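Local coordinates for chromosome partition protein Smc (Pyrococcus furiosus, PDB 3KTA) that binds and hydrolyses ATP through an ABC-type head domain, whose N-terminal part is this chain, and is probably required for chromosome condensation and partitioning, at residues F12-N17 against K39-D44; K6-G11 against K19-F24; A77-V82 against R103-P108. All blocks are in the same frame, centred on the assembly; numbering follows the deposited sequence.

Contact 1 of 3, residues F12-N17 against K39-D44; sequences FKSYGN and KSNIGD. With MG (magnesium ion), chain F; AP5 (bis(adenosine)-5'-pentaphosphate), chain E.
In the nucleotide pocket of this ABC ATPase head, Asn41 on helix 39-49 meets Ser14 in the loop after strand 3-10. Its amide nitrogen ND2 donates to Ser14 OG, 2.9 Å away and in the amide plane, and also to the ribose oxygen O4J of the bound AP5. An asparagine suits this place because one short, flat amide can join loop and ligand; Ser14 OG is held further by Ser146 of the other Smc chain. The Walker A P-loop leads into this helix. Lys39 NZ and the Lys39 amide both donate to AP5 O1D, the NZ bond being 2.9 Å, while Ser40 OG binds the magnesium ion at 2.1 Å. Gln145 completes the protein ligands of the metal. Lys13 lies across the Asn41 amide: a bend at chi3 (77°) sets CE 3.1 Å from Asn41 OD1, and NZ forms a salt bridge with Asp44 OD2 at 2.8 Å, approaching from above the carboxylate plane. Arg59 is a second partner of that oxygen. Tyr15 packs on Ile42, its OH bonded to Gly38 O and 3.3 Å from Ile42 CG1, while Phe12 brings the edge of its ring to Asn41 O, with CE2 3.4 Å away.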
loop_
_atom_site.group_PDB
_atom_site.type_symbol
_atom_site.label_atom_id
_atom_site.label_comp_id
_atom_site.label_asym_id
_atom_site.label_seq_id
_atom_site.Cartn_x
_atom_site.Cartn_y
_atom_site.Cartn_z
ATOM N N PHE A 12 -13.369 2.431 15.581
ATOM C CA PHE A 12 -12.556 3.067 14.558
ATOM C C PHE A 12 -13.333 3.336 13.270
ATOM O O PHE A 12 -13.805 2.403 12.623
ATOM C CB PHE A 12 -11.311 2.228 14.247
ATOM C CG PHE A 12 -10.369 2.909 13.310
ATOM C CD1 PHE A 12 -9.437 3.809 13.785
ATOM C CD2 PHE A 12 -10.455 2.701 11.932
ATOM C CE1 PHE A 12 -8.594 4.476 12.930
ATOM C CE2 PHE A 12 -9.611 3.367 11.063
ATOM C CZ PHE A 12 -8.668 4.246 11.556
ATOM N N LYS A 13 -13.440 4.616 12.921
ATOM C CA LYS A 13 -14.204 5.086 11.763
ATOM C C LYS A 13 -15.538 4.353 11.616
ATOM O O LYS A 13 -16.332 4.334 12.552
ATOM C CB LYS A 13 -13.341 5.057 10.493
ATOM C CG LYS A 13 -12.083 5.916 10.632
ATOM C CD LYS A 13 -11.307 6.075 9.326
ATOM C CE LYS A 13 -11.985 7.076 8.425
ATOM N NZ LYS A 13 -11.119 7.551 7.308
ATOM N N SER A 14 -15.815 3.765 10.456
ATOM C CA SER A 14 -17.125 3.149 10.233
ATOM C C SER A 14 -17.353 1.772 10.889
ATOM O O SER A 14 -18.411 1.158 10.699
ATOM C CB SER A 14 -17.375 3.018 8.728
ATOM O OG SER A 14 -16.361 2.211 8.135
ATOM N N TYR A 15 -16.387 1.275 11.656
ATOM C CA TYR A 15 -16.455 -0.122 12.109
ATOM C C TYR A 15 -17.225 -0.424 13.403
ATOM O O TYR A 15 -17.354 -1.593 13.799
ATOM C CB TYR A 15 -15.069 -0.795 12.069
ATOM C CG TYR A 15 -14.746 -1.190 10.643
ATOM C CD1 TYR A 15 -15.167 -2.411 10.124
ATOM C CD2 TYR A 15 -14.097 -0.309 9.799
ATOM C CE1 TYR A 15 -14.910 -2.758 8.800
ATOM C CE2 TYR A 15 -13.850 -0.635 8.482
ATOM C CZ TYR A 15 -14.258 -1.856 7.988
ATOM O OH TYR A 15 -14.004 -2.169 6.675
ATOM N N GLY A 16 -17.781 0.619 14.011
ATOM C CA GLY A 16 -18.708 0.446 15.114
ATOM C C GLY A 16 -18.028 0.327 16.459
ATOM O O GLY A 16 -16.803 0.396 16.553
ATOM N N ASN A 17 -18.832 0.118 17.499
ATOM C CA ASN A 17 -18.334 0.151 18.873
ATOM C C ASN A 17 -17.693 -1.128 19.381
ATOM O O ASN A 17 -16.962 -1.104 20.372
ATOM C CB ASN A 17 -19.464 0.550 19.825
ATOM C CG ASN A 17 -19.747 2.034 19.801
ATOM O OD1 ASN A 17 -18.829 2.850 19.739
ATOM N ND2 ASN A 17 -21.024 2.395 19.866
ATOM N N LYS A 39 -13.967 0.081 2.827
ATOM C CA LYS A 39 -12.712 -0.593 2.466
ATOM C C LYS A 39 -11.472 0.249 2.792
ATOM O O LYS A 39 -10.539 -0.217 3.479
ATOM C CB LYS A 39 -12.733 -1.002 0.986
ATOM C CG LYS A 39 -13.906 -1.923 0.630
ATOM C CD LYS A 39 -13.864 -2.300 -0.858
ATOM C CE LYS A 39 -13.896 -1.076 -1.781
ATOM N NZ LYS A 39 -15.222 -0.398 -1.800
ATOM N N SER A 40 -11.442 1.489 2.318
ATOM C CA SER A 40 -10.268 2.327 2.542
ATOM C C SER A 40 -10.035 2.585 4.028
ATOM O O SER A 40 -8.906 2.811 4.439
ATOM C CB SER A 40 -10.383 3.651 1.811
ATOM O OG SER A 40 -10.376 3.418 0.417
ATOM N N ASN A 41 -11.105 2.582 4.812
ATOM C CA ASN A 41 -10.971 2.748 6.264
ATOM C C ASN A 41 -10.064 1.684 6.907
ATOM O O ASN A 41 -9.435 1.937 7.934
ATOM C CB ASN A 41 -12.351 2.754 6.939
ATOM C CG ASN A 41 -13.121 4.036 6.687
ATOM O OD1 ASN A 41 -12.569 5.037 6.224
ATOM N ND2 ASN A 41 -14.409 4.011 7.011
ATOM N N ILE A 42 -10.021 0.489 6.325
ATOM C CA ILE A 42 -9.080 -0.538 6.793
ATOM C C ILE A 42 -7.635 -0.094 6.576
ATOM O O ILE A 42 -6.787 -0.257 7.449
ATOM C CB ILE A 42 -9.332 -1.890 6.104
ATOM C CG1 ILE A 42 -10.748 -2.380 6.407
ATOM C CG2 ILE A 42 -8.262 -2.913 6.511
ATOM C CD1 ILE A 42 -11.109 -3.656 5.656
ATOM N N GLY A 43 -7.348 0.475 5.409
ATOM C CA GLY A 43 -6.063 1.094 5.177
ATOM C C GLY A 43 -5.790 2.192 6.184
ATOM O O GLY A 43 -4.665 2.332 6.658
ATOM N N ASP A 44 -6.810 2.983 6.513
ATOM C CA ASP A 44 -6.594 4.067 7.465
ATOM C C ASP A 44 -6.269 3.526 8.860
ATOM O O ASP A 44 -5.514 4.161 9.609
ATOM C CB ASP A 44 -7.807 5.003 7.521
ATOM C CG ASP A 44 -8.024 5.743 6.220
ATOM O OD1 ASP A 44 -7.027 5.980 5.506
ATOM O OD2 ASP A 44 -9.190 6.074 5.918
HETATM MG MG MG F . -12.009 3.685 -0.892
HETATM P PA AP5 E . -16.811 9.180 -1.938
HETATM O O1A AP5 E . -18.285 9.125 -2.283
HETATM O O2A AP5 E . -16.516 10.176 -0.846
HETATM O O3A AP5 E . -16.246 7.750 -1.423
HETATM P PB AP5 E . -16.693 6.357 -2.045
HETATM O O1B AP5 E . -16.871 6.487 -3.544
HETATM O O2B AP5 E . -17.863 5.753 -1.318
HETATM O O3B AP5 E . -15.294 5.664 -1.638
HETATM P PG AP5 E . -15.072 4.123 -1.810
HETATM O O1G AP5 E . -16.004 3.594 -2.883
HETATM O O2G AP5 E . -13.625 3.957 -2.151
HETATM O O3G AP5 E . -15.562 3.564 -0.415
HETATM P PD AP5 E . -14.791 2.663 0.640
HETATM O O1D AP5 E . -15.336 1.268 0.605
HETATM O O2D AP5 E . -13.290 2.770 0.527
HETATM O O3D AP5 E . -15.341 3.369 1.984
HETATM P PE AP5 E . -14.453 4.162 3.080
HETATM O O1E AP5 E . -13.513 3.158 3.707
HETATM O O2E AP5 E . -13.850 5.385 2.490
HETATM O O5F AP5 E . -15.919 9.436 -3.254
HETATM C C5F AP5 E . -15.673 10.714 -3.813
HETATM C C4F AP5 E . -14.804 10.622 -5.069
HETATM O O4F AP5 E . -13.464 10.366 -4.689
HETATM C C3F AP5 E . -15.196 9.479 -5.994
HETATM O O3F AP5 E . -14.732 9.757 -7.300
HETATM C C2F AP5 E . -14.378 8.327 -5.453
HETATM O O2F AP5 E . -14.092 7.371 -6.452
HETATM C C1F AP5 E . -13.115 9.016 -4.958
HETATM N N9A AP5 E . -12.634 8.461 -3.685
HETATM C C8A AP5 E . -13.327 7.675 -2.804
HETATM N N7A AP5 E . -12.529 7.413 -1.746
HETATM C C5A AP5 E . -11.334 8.016 -1.943
HETATM C C6A AP5 E . -10.170 8.058 -1.189
HETATM N N6A AP5 E . -10.047 7.306 -0.091
HETATM N N1A AP5 E . -9.096 8.768 -1.665
HETATM C C2A AP5 E . -9.172 9.437 -2.873
HETATM N N3A AP5 E . -10.327 9.393 -3.624
HETATM C C4A AP5 E . -11.389 8.684 -3.164
HETATM O O5J AP5 E . -15.626 4.459 4.140
HETATM C C5J AP5 E . -16.468 5.587 3.992
HETATM C C4J AP5 E . -17.516 5.498 5.086
HETATM O O4J AP5 E . -16.863 5.578 6.352
HETATM C C3J AP5 E . -18.495 6.675 5.012
HETATM O O3J AP5 E . -19.806 6.184 5.143
HETATM C C2J AP5 E . -18.116 7.486 6.227
HETATM O O2J AP5 E . -19.189 8.270 6.723
HETATM C C1J AP5 E . -17.641 6.405 7.187
HETATM N N9B AP5 E . -16.877 7.013 8.284
HETATM C C8B AP5 E . -15.679 7.672 8.253
HETATM N N7B AP5 E . -15.379 8.076 9.509
HETATM C C5B AP5 E . -16.384 7.680 10.328
HETATM C C6B AP5 E . -16.612 7.824 11.691
HETATM N N6B AP5 E . -15.797 8.568 12.431
HETATM N N1B AP5 E . -17.757 7.296 12.225
HETATM C C2B AP5 E . -18.687 6.634 11.454
HETATM N N3B AP5 E . -18.454 6.494 10.101
HETATM C C4B AP5 E . -17.327 7.015 9.568
HETATM O O HOH W 1 -12.461 5.529 0.191
HETATM O O HOH W 2 -11.436 1.894 -1.800
#

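Contact 2 of 3, residues K6-G11 against K19-F24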
loop_
_atom_site.group_PDB
_atom_site.type_symbol
_atom_site.label_atom_id
_atom_site.label_comp_id
_atom_site.label_asym_id
_atom_site.label_seq_id
_atom_site.Cartn_x
_atom_site.Cartn_y
_atom_site.Cartn_z
ATOM N N LYS A 6 -3.122 -9.879 11.561
ATOM C CA LYS A 6 -4.475 -9.347 11.672
ATOM C C LYS A 6 -4.486 -7.941 12.249
ATOM O O LYS A 6 -3.504 -7.495 12.866
ATOM C CB LYS A 6 -5.350 -10.254 12.551
ATOM C CG LYS A 6 -4.900 -10.308 14.025
ATOM C CD LYS A 6 -5.834 -11.191 14.840
ATOM C CE LYS A 6 -5.378 -11.228 16.301
ATOM N NZ LYS A 6 -6.272 -12.075 17.151
ATOM N N LEU A 7 -5.613 -7.257 12.043
ATOM C CA LEU A 7 -5.965 -6.028 12.745
ATOM C C LEU A 7 -7.153 -6.275 13.668
ATOM O O LEU A 7 -8.014 -7.117 13.391
ATOM C CB LEU A 7 -6.399 -4.939 11.765
ATOM C CG LEU A 7 -5.357 -4.360 10.826
ATOM C CD1 LEU A 7 -6.049 -3.603 9.708
ATOM C CD2 LEU A 7 -4.403 -3.434 11.593
ATOM N N GLU A 8 -7.200 -5.524 14.756
ATOM C CA GLU A 8 -8.381 -5.455 15.616
ATOM C C GLU A 8 -8.791 -3.991 15.732
ATOM O O GLU A 8 -8.001 -3.157 16.175
ATOM C CB GLU A 8 -8.081 -6.056 16.996
ATOM C CG GLU A 8 -8.003 -7.568 16.963
ATOM C CD GLU A 8 -7.600 -8.181 18.283
ATOM O OE1 GLU A 8 -7.228 -7.429 19.206
ATOM O OE2 GLU A 8 -7.626 -9.424 18.368
ATOM N N LEU A 9 -10.015 -3.684 15.298
ATOM C CA LEU A 9 -10.541 -2.321 15.319
ATOM C C LEU A 9 -11.647 -2.212 16.359
ATOM O O LEU A 9 -12.571 -3.017 16.356
ATOM C CB LEU A 9 -11.153 -1.960 13.962
ATOM C CG LEU A 9 -10.204 -1.543 12.834
ATOM C CD1 LEU A 9 -9.199 -2.616 12.513
ATOM C CD2 LEU A 9 -11.030 -1.186 11.577
ATOM N N LYS A 10 -11.567 -1.199 17.210
ATOM C CA LYS A 10 -12.657 -0.900 18.131
ATOM C C LYS A 10 -12.961 0.594 18.128
ATOM O O LYS A 10 -12.109 1.419 18.478
ATOM C CB LYS A 10 -12.314 -1.370 19.551
ATOM C CG LYS A 10 -13.435 -1.057 20.556
ATOM C CD LYS A 10 -13.072 -1.432 21.980
ATOM C CE LYS A 10 -14.160 -0.947 22.927
ATOM N NZ LYS A 10 -13.837 -1.211 24.352
ATOM N N GLY A 11 -14.174 0.955 17.706
ATOM C CA GLY A 11 -14.575 2.347 17.673
ATOM C C GLY A 11 -13.847 3.138 16.605
ATOM O O GLY A 11 -13.723 4.367 16.688
ATOM N N LYS A 19 -15.377 -4.762 18.990
ATOM C CA LYS A 19 -14.091 -5.114 18.391
ATOM C C LYS A 19 -14.283 -5.933 17.116
ATOM O O LYS A 19 -14.969 -6.954 17.122
ATOM C CB LYS A 19 -13.215 -5.847 19.412
ATOM C CG LYS A 19 -11.754 -6.041 18.990
ATOM C CD LYS A 19 -10.856 -6.358 20.195
ATOM C CE LYS A 19 -10.762 -5.167 21.156
ATOM N NZ LYS A 19 -9.738 -5.369 22.233
ATOM N N VAL A 20 -13.690 -5.451 16.022
ATOM C CA VAL A 20 -13.738 -6.105 14.719
ATOM C C VAL A 20 -12.357 -6.714 14.442
ATOM O O VAL A 20 -11.359 -6.012 14.529
ATOM C CB VAL A 20 -14.059 -5.073 13.591
ATOM C CG1 VAL A 20 -13.888 -5.699 12.214
ATOM C CG2 VAL A 20 -15.474 -4.523 13.737
ATOM N N VAL A 21 -12.309 -8.010 14.127
ATOM C CA VAL A 21 -11.067 -8.696 13.758
ATOM C C VAL A 21 -10.959 -8.821 12.243
ATOM O O VAL A 21 -11.880 -9.299 11.587
ATOM C CB VAL A 21 -11.002 -10.123 14.363
ATOM C CG1 VAL A 21 -9.737 -10.854 13.912
ATOM C CG2 VAL A 21 -11.077 -10.058 15.887
ATOM N N ILE A 22 -9.826 -8.402 11.689
ATOM C CA ILE A 22 -9.608 -8.484 10.250
ATOM C C ILE A 22 -8.306 -9.225 9.959
ATOM O O ILE A 22 -7.222 -8.672 10.168
ATOM C CB ILE A 22 -9.543 -7.086 9.617
ATOM C CG1 ILE A 22 -10.762 -6.251 10.020
ATOM C CG2 ILE A 22 -9.401 -7.199 8.084
ATOM C CD1 ILE A 22 -10.738 -4.831 9.465
ATOM N N PRO A 23 -8.401 -10.480 9.488
ATOM C CA PRO A 23 -7.225 -11.322 9.266
ATOM C C PRO A 23 -6.705 -11.165 7.850
ATOM O O PRO A 23 -7.489 -10.876 6.943
ATOM C CB PRO A 23 -7.781 -12.738 9.429
ATOM C CG PRO A 23 -9.186 -12.622 8.917
ATOM C CD PRO A 23 -9.645 -11.187 9.131
ATOM N N PHE A 24 -5.405 -11.368 7.667
ATOM C CA PHE A 24 -4.782 -11.277 6.350
ATOM C C PHE A 24 -3.961 -12.522 6.030
ATOM O O PHE A 24 -3.392 -13.148 6.921
ATOM C CB PHE A 24 -3.862 -10.060 6.271
ATOM C CG PHE A 24 -4.570 -8.772 6.465
ATOM C CD1 PHE A 24 -5.325 -8.223 5.440
ATOM C CD2 PHE A 24 -4.504 -8.103 7.676
ATOM C CE1 PHE A 24 -6.007 -7.020 5.617
ATOM C CE2 PHE A 24 -5.178 -6.898 7.858
ATOM C CZ PHE A 24 -5.931 -6.356 6.833
HETATM O O HOH W 3 -7.280 -5.218 20.604
#
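Glu8 OE1 is held from two quarters, by a water that donates to it at 2.6 Å and by the hydroxyl of Tyr85. The same water accepts from Lys19 NZ at 3.0 Å and so links the two side chains, for Glu8 OE1 and Lys19 NZ are 4.4 Å apart, too far for a direct salt bridge. The second carboxylate oxygen, OE2, receives Lys6 NZ at 3.2 Å in a salt bridge along its own strand. With CG anti to the carbonyl carbon (chi1 -74°), the glutamate runs beside Val21, CG lying 4.1 Å from Val21 CG2. An alanine here would probably leave Lys6 NZ without its countercharge, break the water bridge to Lys19, take from the Tyr85 hydroxyl its carboxylate partner and open a gap beside Val21 CG2. These residues belong to the beta hairpin of strands 3-10 and 20-23, which edges the antiparallel sheet of this head. Hydrogen-bonded pairs Leu7 with Ile22 and Leu9 with Val20 tie the backbones, the shortest link being Val20 N to Leu9 O at 2.7 Å. Their branched side chains fill the other face, where Leu7 and Ile22 pack on Ile42 of helix 39-49. Leu9 CD1 touches Ile22 CD1 at 4.1 Å, and Leu7 CD1 meets the edge of the Phe24 ring, 3.9 Å from CE2.

Contact 3 of 3, residues A77-V82 against R103-P108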
loop_
_atom_site.group_PDB
_atom_site.type_symbol
_atom_site.label_atom_id
_atom_site.label_comp_id
_atom_site.label_asym_id
_atom_site.label_seq_id
_atom_site.Cartn_x
_atom_site.Cartn_y
_atom_site.Cartn_z
ATOM N N ALA A 77 -18.370 6.291 20.098
ATOM C CA ALA A 77 -17.453 5.502 20.906
ATOM C C ALA A 77 -16.695 6.413 21.883
ATOM O O ALA A 77 -16.570 7.617 21.653
ATOM C CB ALA A 77 -16.480 4.753 20.002
ATOM N N LYS A 78 -16.194 5.835 22.974
ATOM C CA LYS A 78 -15.449 6.600 23.974
ATOM C C LYS A 78 -14.025 6.914 23.495
ATOM O O LYS A 78 -13.346 7.793 24.031
ATOM C CB LYS A 78 -15.436 5.858 25.320
ATOM C CG LYS A 78 -16.825 5.663 25.949
ATOM C CD LYS A 78 -16.762 4.951 27.306
ATOM C CE LYS A 78 -18.165 4.766 27.910
ATOM N NZ LYS A 78 -18.160 4.204 29.300
ATOM N N TYR A 79 -13.589 6.192 22.467
ATOM C CA TYR A 79 -12.295 6.420 21.828
ATOM C C TYR A 79 -12.215 5.497 20.618
ATOM O O TYR A 79 -13.082 4.657 20.432
ATOM C CB TYR A 79 -11.163 6.069 22.782
ATOM C CG TYR A 79 -11.347 4.714 23.399
ATOM C CD1 TYR A 79 -11.822 4.581 24.694
ATOM C CD2 TYR A 79 -11.077 3.558 22.678
ATOM C CE1 TYR A 79 -11.998 3.345 25.258
ATOM C CE2 TYR A 79 -11.253 2.321 23.231
ATOM C CZ TYR A 79 -11.716 2.217 24.526
ATOM O OH TYR A 79 -11.904 0.978 25.076
ATOM N N ALA A 80 -11.163 5.650 19.823
ATOM C CA ALA A 80 -10.893 4.727 18.718
ATOM C C ALA A 80 -9.611 3.962 19.019
ATOM O O ALA A 80 -8.620 4.544 19.447
ATOM C CB ALA A 80 -10.765 5.489 17.410
ATOM N N GLU A 81 -9.631 2.657 18.789
ATOM C CA GLU A 81 -8.446 1.847 19.026
ATOM C C GLU A 81 -8.168 0.861 17.892
ATOM O O GLU A 81 -9.076 0.210 17.385
ATOM C CB GLU A 81 -8.600 1.088 20.335
ATOM C CG GLU A 81 -7.459 0.138 20.647
ATOM C CD GLU A 81 -7.628 -0.496 22.010
ATOM O OE1 GLU A 81 -7.448 0.218 23.017
ATOM O OE2 GLU A 81 -7.943 -1.698 22.070
ATOM N N VAL A 82 -6.900 0.750 17.512
ATOM C CA VAL A 82 -6.481 -0.265 16.554
ATOM C C VAL A 82 -5.318 -1.045 17.144
ATOM O O VAL A 82 -4.394 -0.451 17.713
ATOM C CB VAL A 82 -6.050 0.370 15.217
ATOM C CG1 VAL A 82 -5.583 -0.704 14.223
ATOM C CG2 VAL A 82 -7.217 1.164 14.623
ATOM N N ARG A 103 -0.507 -1.311 19.567
ATOM C CA ARG A 103 -1.868 -0.815 19.750
ATOM C C ARG A 103 -1.816 0.691 19.923
ATOM O O ARG A 103 -0.922 1.209 20.591
ATOM C CB ARG A 103 -2.532 -1.454 20.981
ATOM C CG ARG A 103 -3.931 -0.931 21.266
ATOM C CD ARG A 103 -4.770 -1.969 22.004
ATOM N NE ARG A 103 -4.158 -2.394 23.260
ATOM C CZ ARG A 103 -4.514 -1.937 24.458
ATOM N NH1 ARG A 103 -5.474 -1.025 24.571
ATOM N NH2 ARG A 103 -3.902 -2.392 25.548
ATOM N N ARG A 104 -2.771 1.384 19.311
ATOM C CA ARG A 104 -2.915 2.820 19.476
ATOM C C ARG A 104 -4.365 3.134 19.799
ATOM O O ARG A 104 -5.290 2.615 19.160
ATOM C CB ARG A 104 -2.504 3.583 18.216
ATOM C CG ARG A 104 -2.546 5.084 18.397
ATOM C CD ARG A 104 -2.305 5.815 17.084
ATOM N NE ARG A 104 -2.400 7.271 17.224
ATOM C CZ ARG A 104 -2.131 8.124 16.243
ATOM N NH1 ARG A 104 -1.756 7.664 15.052
ATOM N NH2 ARG A 104 -2.238 9.440 16.441
ATOM N N ARG A 105 -4.562 3.993 20.788
ATOM C CA ARG A 105 -5.909 4.414 21.150
ATOM C C ARG A 105 -5.941 5.938 21.141
ATOM O O ARG A 105 -5.063 6.579 21.712
ATOM C CB ARG A 105 -6.268 3.868 22.538
ATOM C CG ARG A 105 -7.623 4.296 23.052
ATOM C CD ARG A 105 -7.845 3.803 24.477
ATOM N NE ARG A 105 -7.968 2.354 24.575
ATOM C CZ ARG A 105 -8.249 1.715 25.707
ATOM N NH1 ARG A 105 -8.416 2.406 26.822
ATOM N NH2 ARG A 105 -8.349 0.393 25.729
ATOM N N VAL A 106 -6.932 6.525 20.475
ATOM C CA VAL A 106 -7.087 7.977 20.497
ATOM C C VAL A 106 -8.384 8.351 21.206
ATOM O O VAL A 106 -9.413 7.713 21.010
ATOM C CB VAL A 106 -7.086 8.594 19.080
ATOM C CG1 VAL A 106 -8.280 8.093 18.282
ATOM C CG2 VAL A 106 -7.100 10.108 19.167
ATOM N N TYR A 107 -8.321 9.396 22.024
ATOM C CA TYR A 107 -9.469 9.853 22.794
ATOM C C TYR A 107 -10.120 11.083 22.180
ATOM O O TYR A 107 -9.521 11.754 21.344
ATOM C CB TYR A 107 -9.035 10.153 24.232
ATOM C CG TYR A 107 -8.721 8.907 25.019
ATOM C CD1 TYR A 107 -7.440 8.371 25.031
ATOM C CD2 TYR A 107 -9.712 8.248 25.729
ATOM C CE1 TYR A 107 -7.157 7.224 25.750
ATOM C CE2 TYR A 107 -9.441 7.107 26.449
ATOM C CZ TYR A 107 -8.159 6.598 26.458
ATOM O OH TYR A 107 -7.893 5.457 27.179
ATOM N N PRO A 108 -11.358 11.392 22.608
ATOM C CA PRO A 108 -12.068 12.557 22.069
ATOM C C PRO A 108 -11.281 13.865 22.167
ATOM O O PRO A 108 -11.529 14.776 21.377
ATOM C CB PRO A 108 -13.333 12.610 22.924
ATOM C CG PRO A 108 -13.574 11.205 23.320
ATOM C CD PRO A 108 -12.214 10.587 23.494
#
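Glu81 OE1 is gripped by three nitrogens of the facing strand. Arg105 approaches side-on, with NE 2.7 Å and NH2 2.9 Å from that oxygen, its guanidinium nearly coplanar with the carboxylate. Arg103 NH1 comes from above the carboxylate plane, 2.8 Å from Glu81 OE1, its guanidinium turned 62° from it. Two arginines around one buried acid would probably favour its charged form. Arg105 CD sits 3.7 Å from the Tyr79 ring centroid; the bend at chi3 (-68°) then turns NE, and the guanidinium stacks flat on the ring, planes 10° apart, adding a cation-pi contact. Its NH1 donates to Tyr107 OH at 3.1 Å, which helps fix its rotation. Tyr79 OH is bonded to Lys10 of the next strand. The opposite face is mainly aliphatic: small Ala80 admits Val106, CB to CG1 being 3.7 Å, and Val82 and Val106 pack on Phe48 of helix 39-49. Arg104 shares this face and reaches the carbonyls of Gly52 and Phe48. Beyond Ala80 and Val106 the contact thins: exposed Lys78 and Pro108 meet through Lys78 O and Pro108 CD, the lysine chain leading off. The antiparallel register, Ala80 with Val106 and Val82 with Arg104, is that of a beta hairpin, here strands 80-87 and 99-106.

How the contacts relate
Contact 1 is buried at the nucleotide, whereas contacts 2 and 3 are partly buried hairpins of one antiparallel sheet. Strands 3-10 and 80-87 are neighbours in it, so contact 2 joins contact 3 through Lys10 O and Glu81 N, probably a hydrogen bond. Helix 39-49 serves all three: its first turn carries the groups that bind phosphate and magnesium in contact 1, and it packs on the aliphatic side chains of both hairpins. The loop of contact 1 links the two strands of contact 2, and Phe12 packs on Val82 of contact 3. Chemistry follows place: contact 1 directs polar groups to phosphates and metal, while the hairpins put salt bridges on one face and mostly aliphatic side chains on the other, with Arg104 the exception in contact 3.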